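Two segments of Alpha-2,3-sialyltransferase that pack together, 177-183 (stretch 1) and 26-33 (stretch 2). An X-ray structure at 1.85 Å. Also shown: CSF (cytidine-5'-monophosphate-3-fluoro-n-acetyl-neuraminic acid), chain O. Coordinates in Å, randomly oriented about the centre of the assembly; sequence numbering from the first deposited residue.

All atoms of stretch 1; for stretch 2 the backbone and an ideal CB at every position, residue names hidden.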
# COMPACT_ATOMS: atom_id res chain seq x y z
N ASP A 177 -26.26 -1.98 -42.05
CA ASP A 177 -25.30 -1.21 -42.86
C ASP A 177 -24.92 0.15 -42.26
O ASP A 177 -23.80 0.65 -42.49
CB ASP A 177 -25.82 -1.04 -44.28
CG ASP A 177 -26.17 -2.37 -44.91
OD1 ASP A 177 -25.23 -3.18 -45.14
OD2 ASP A 177 -27.38 -2.62 -45.14
N VAL A 178 -25.85 0.76 -41.52
CA VAL A 178 -25.50 1.86 -40.64
C VAL A 178 -24.99 1.24 -39.32
O VAL A 178 -25.69 0.43 -38.67
CB VAL A 178 -26.68 2.86 -40.41
CG1 VAL A 178 -26.20 4.07 -39.61
CG2 VAL A 178 -27.26 3.34 -41.74
N ILE A 179 -23.77 1.61 -38.96
CA ILE A 179 -23.15 1.09 -37.76
C ILE A 179 -22.98 2.21 -36.70
O ILE A 179 -22.88 1.95 -35.50
CB ILE A 179 -21.84 0.32 -38.12
CG1 ILE A 179 -21.22 -0.37 -36.89
CG2 ILE A 179 -20.85 1.23 -38.91
CD1 ILE A 179 -20.34 -1.57 -37.23
N TYR A 180 -23.00 3.47 -37.16
CA TYR A 180 -22.99 4.64 -36.27
C TYR A 180 -23.91 5.72 -36.85
O TYR A 180 -23.96 5.88 -38.07
CB TYR A 180 -21.56 5.19 -36.09
CG TYR A 180 -20.64 4.27 -35.29
CD1 TYR A 180 -19.67 3.49 -35.93
CD2 TYR A 180 -20.76 4.19 -33.89
CE1 TYR A 180 -18.82 2.63 -35.18
CE2 TYR A 180 -19.93 3.34 -33.15
CZ TYR A 180 -18.97 2.57 -33.79
OH TYR A 180 -18.15 1.75 -33.03
N PRO A 181 -24.65 6.46 -35.99
CA PRO A 181 -25.50 7.56 -36.47
C PRO A 181 -24.67 8.81 -36.85
O PRO A 181 -25.19 9.93 -36.87
CB PRO A 181 -26.41 7.85 -35.26
CG PRO A 181 -25.66 7.42 -34.09
CD PRO A 181 -24.76 6.29 -34.53
N PHE A 182 -23.38 8.60 -37.12
CA PHE A 182 -22.43 9.67 -37.41
C PHE A 182 -21.16 9.08 -38.01
O PHE A 182 -21.01 7.86 -38.10
CB PHE A 182 -22.09 10.50 -36.14
CG PHE A 182 -21.93 9.68 -34.86
CD1 PHE A 182 -22.86 9.82 -33.81
CD2 PHE A 182 -20.86 8.79 -34.68
CE1 PHE A 182 -22.72 9.09 -32.61
CE2 PHE A 182 -20.71 8.07 -33.49
CZ PHE A 182 -21.64 8.22 -32.46
N GLU A 183 -20.25 9.95 -38.42
CA GLU A 183 -18.97 9.49 -38.91
C GLU A 183 -18.08 9.15 -37.72
O GLU A 183 -17.70 10.03 -36.95
CB GLU A 183 -18.28 10.56 -39.77
CG GLU A 183 -16.88 10.13 -40.24
CD GLU A 183 -16.89 8.72 -40.84
OE1 GLU A 183 -17.67 8.49 -41.81
OE2 GLU A 183 -16.12 7.86 -40.36
N UNK A 26 -26.02 3.59 -25.80
CA UNK A 26 -24.89 3.31 -26.69
C UNK A 26 -24.89 4.37 -27.77
O UNK A 26 -25.69 5.32 -27.76
CB UNK A 26 -24.97 1.91 -27.29
N UNK A 27 -23.99 4.21 -28.73
CA UNK A 27 -23.90 5.17 -29.80
C UNK A 27 -24.24 4.55 -31.16
O UNK A 27 -23.80 5.05 -32.18
CB UNK A 27 -22.50 5.78 -29.83
N UNK A 28 -25.03 3.48 -31.15
CA UNK A 28 -25.54 2.86 -32.37
C UNK A 28 -26.57 3.71 -33.09
O UNK A 28 -27.04 4.74 -32.55
CB UNK A 28 -26.15 1.50 -32.04
N UNK A 29 -26.94 3.29 -34.31
CA UNK A 29 -27.85 4.09 -35.15
C UNK A 29 -29.18 4.36 -34.45
O UNK A 29 -29.77 5.41 -34.65
CB UNK A 29 -28.11 3.38 -36.48
N UNK A 30 -29.62 3.44 -33.61
CA UNK A 30 -30.92 3.56 -32.97
C UNK A 30 -31.00 4.69 -31.97
O UNK A 30 -32.07 4.99 -31.43
CB UNK A 30 -31.28 2.25 -32.27
N UNK A 31 -29.87 5.33 -31.69
CA UNK A 31 -29.92 6.54 -30.85
C UNK A 31 -30.80 7.61 -31.53
O UNK A 31 -31.44 8.42 -30.87
CB UNK A 31 -28.51 7.08 -30.60
N UNK A 32 -30.81 7.58 -32.86
CA UNK A 32 -31.61 8.50 -33.68
C UNK A 32 -33.11 8.12 -33.71
O UNK A 32 -33.96 8.94 -34.11
CB UNK A 32 -31.06 8.53 -35.11
N UNK A 33 -33.43 6.90 -33.28
CA UNK A 33 -34.78 6.36 -33.39
C UNK A 33 -35.36 5.94 -32.04
O UNK A 33 -36.02 4.90 -31.94
CB UNK A 33 -34.78 5.16 -34.34
C5A CSF O . -14.62 0.02 -29.78
C4A CSF O . -15.85 -0.87 -29.84
C2A CSF O . -16.81 0.28 -27.75
O6A CSF O . -15.66 1.15 -27.85
C6A CSF O . -15.03 1.36 -29.14
C3A CSF O . -16.49 -1.05 -28.45
O4A CSF O . -15.47 -2.16 -30.28
N5A CSF O . -14.19 0.23 -31.17
C7A CSF O . -13.84 2.28 -28.91
C8A CSF O . -14.27 3.58 -28.25
C9A CSF O . -13.07 4.49 -27.91
O9A CSF O . -13.50 5.77 -27.39
O8A CSF O . -15.25 4.24 -29.12
O7A CSF O . -12.85 1.57 -28.13
C1A CSF O . -17.05 -0.08 -26.30
OBA CSF O . -17.85 -1.04 -26.08
OAA CSF O . -16.46 0.58 -25.40
O1A CSF O . -18.07 0.82 -28.21
O2A CSF O . -18.40 1.52 -30.56
N1 CSF O . -23.16 0.13 -29.90
C2 CSF O . -23.90 -0.95 -30.48
N3 CSF O . -24.02 -1.06 -31.83
C4 CSF O . -23.45 -0.13 -32.64
C5 CSF O . -22.72 0.93 -32.09
C6 CSF O . -22.59 1.05 -30.71
C3' CSF O . -20.98 0.03 -27.31
C2' CSF O . -22.17 -0.79 -27.76
C1' CSF O . -23.06 0.25 -28.43
O4' CSF O . -22.60 1.57 -28.05
C4' CSF O . -21.49 1.46 -27.17
PA CSF O . -18.40 2.10 -29.16
O5' CSF O . -19.95 2.43 -28.80
C5' CSF O . -20.43 2.52 -27.46
O3' CSF O . -20.51 -0.41 -26.04
O2' CSF O . -22.84 -1.36 -26.60
N4 CSF O . -23.57 -0.22 -34.00
O2 CSF O . -24.41 -1.82 -29.72
O3A CSF O . -17.64 3.34 -28.80
C10 CSF O . -12.87 0.37 -31.40
O10 CSF O . -12.01 0.34 -30.50
C11 CSF O . -12.48 0.57 -32.85
F3A CSF O . -15.64 -1.74 -27.62

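At position 26 the backbone runs beside the nucleotide rather than stretch 1. An ideal CB would lie 2.5 Å from O4' of CSF, a clash, so the place calls for a residue without a side chain. It is Gly-26, whose CA comes within 3.2 Å of CSF O4'.

Position 27 points its CA-to-CB bond toward stretch 1, where the ideal CB lies 3.7 Å from Phe-182 CZ and 4.7 Å from Tyr-180 CD2. The aromatic edges offer apolar contact near the CB but no polar partner, so a medium-sized side chain that packs through its first carbon would suit, polar or not beyond that. The backbone nitrogen is already engaged, donating to CSF O4' at 3.1 Å. The residue is Asn-27: its CB rests against the edge of the Phe-182 ring, CZ to CB 3.7 Å, and its ND2 is hydrogen-bonded elsewhere in the structure.

Position 28 turns its CA-to-CB bond away from stretch 1. Phi and psi of -69° and 171° are open to most residues, so the backbone does not demand glycine; the bound cytosine is the closer neighbor, with C5 of CSF 3.4 Å from the CA. A small residue fits best, and the deposited one is Gly-28. Just beyond, CSF N4 donates to Ile-179 O at 2.7 Å, so the base links to stretch 1 while lying against this glycine.

At position 29 the CB points sideways, 3.7 Å from Val-178 CG1, and phi is -58°, a value a proline ring accommodates. Valine or isoleucine could also meet the methyl group, but proline suits the start of the 3-10 segment, where no backbone N-H need be supplied. Pro-29 it is. Its CG packs 3.8 Å from Val-178 CG1, and its CD lies 3.7 Å from Ile-179 O.

Position 30 points away, with nothing of stretch 1 within reach of its CB, so this contact sets no preference. Ser-30 fills it, its OG hydrogen-bonded elsewhere in the structure.

Position 31 faces stretch 1 again, its CB 4.5 Å from Pro-181 CG. A proline ring invites an aliphatic partner, and leucine, isoleucine or methionine would all serve. Leu-31 brings CD2 to 4.3 Å from Pro-181 CG, a loose apolar contact. Its N donates to Gly-28 O at 3.0 Å, helping to hold the turn.

Position 32 also points toward stretch 1, its CB 4.7 Å from Pro-181 CB. A long chain with an aliphatic stem could lie along the proline and carry a polar end past it; lysine, arginine or glutamine would do. Lys-32 reaches out with CE 3.5 Å from Pro-181 CB and 3.0 Å from Pro-181 O. The stem thus makes the contact, and NZ forms no hydrogen bond to stretch 1.

Position 33 is out of reach of stretch 1, so many residues would fit. It is Asn-33, whose N donates to Ser-30 O at 3.0 Å.

Stretch 2, residues 26-33: GNGPSLKN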
# COMPACT_ATOMS: atom_id res chain seq x y z
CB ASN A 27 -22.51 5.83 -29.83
CG ASN A 27 -22.19 6.55 -28.52
OD1 ASN A 27 -22.99 7.34 -28.00
ND2 ASN A 27 -21.02 6.27 -27.98
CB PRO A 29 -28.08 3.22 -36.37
CG PRO A 29 -26.97 2.28 -36.39
CD PRO A 29 -26.56 2.04 -34.97
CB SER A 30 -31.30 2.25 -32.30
OG SER A 30 -30.49 2.02 -31.17
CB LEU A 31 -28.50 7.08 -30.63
CG LEU A 31 -28.26 8.38 -29.88
CD1 LEU A 31 -28.53 8.19 -28.35
CD2 LEU A 31 -26.85 8.89 -30.20
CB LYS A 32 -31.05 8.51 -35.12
CG LYS A 32 -29.72 9.28 -35.32
CD LYS A 32 -29.44 9.56 -36.83
CE LYS A 32 -28.15 10.38 -37.03
NZ LYS A 32 -28.20 11.39 -38.17
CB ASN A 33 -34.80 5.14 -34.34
CG ASN A 33 -34.13 5.42 -35.70
OD1 ASN A 33 -34.36 6.46 -36.33
ND2 ASN A 33 -33.33 4.46 -36.16
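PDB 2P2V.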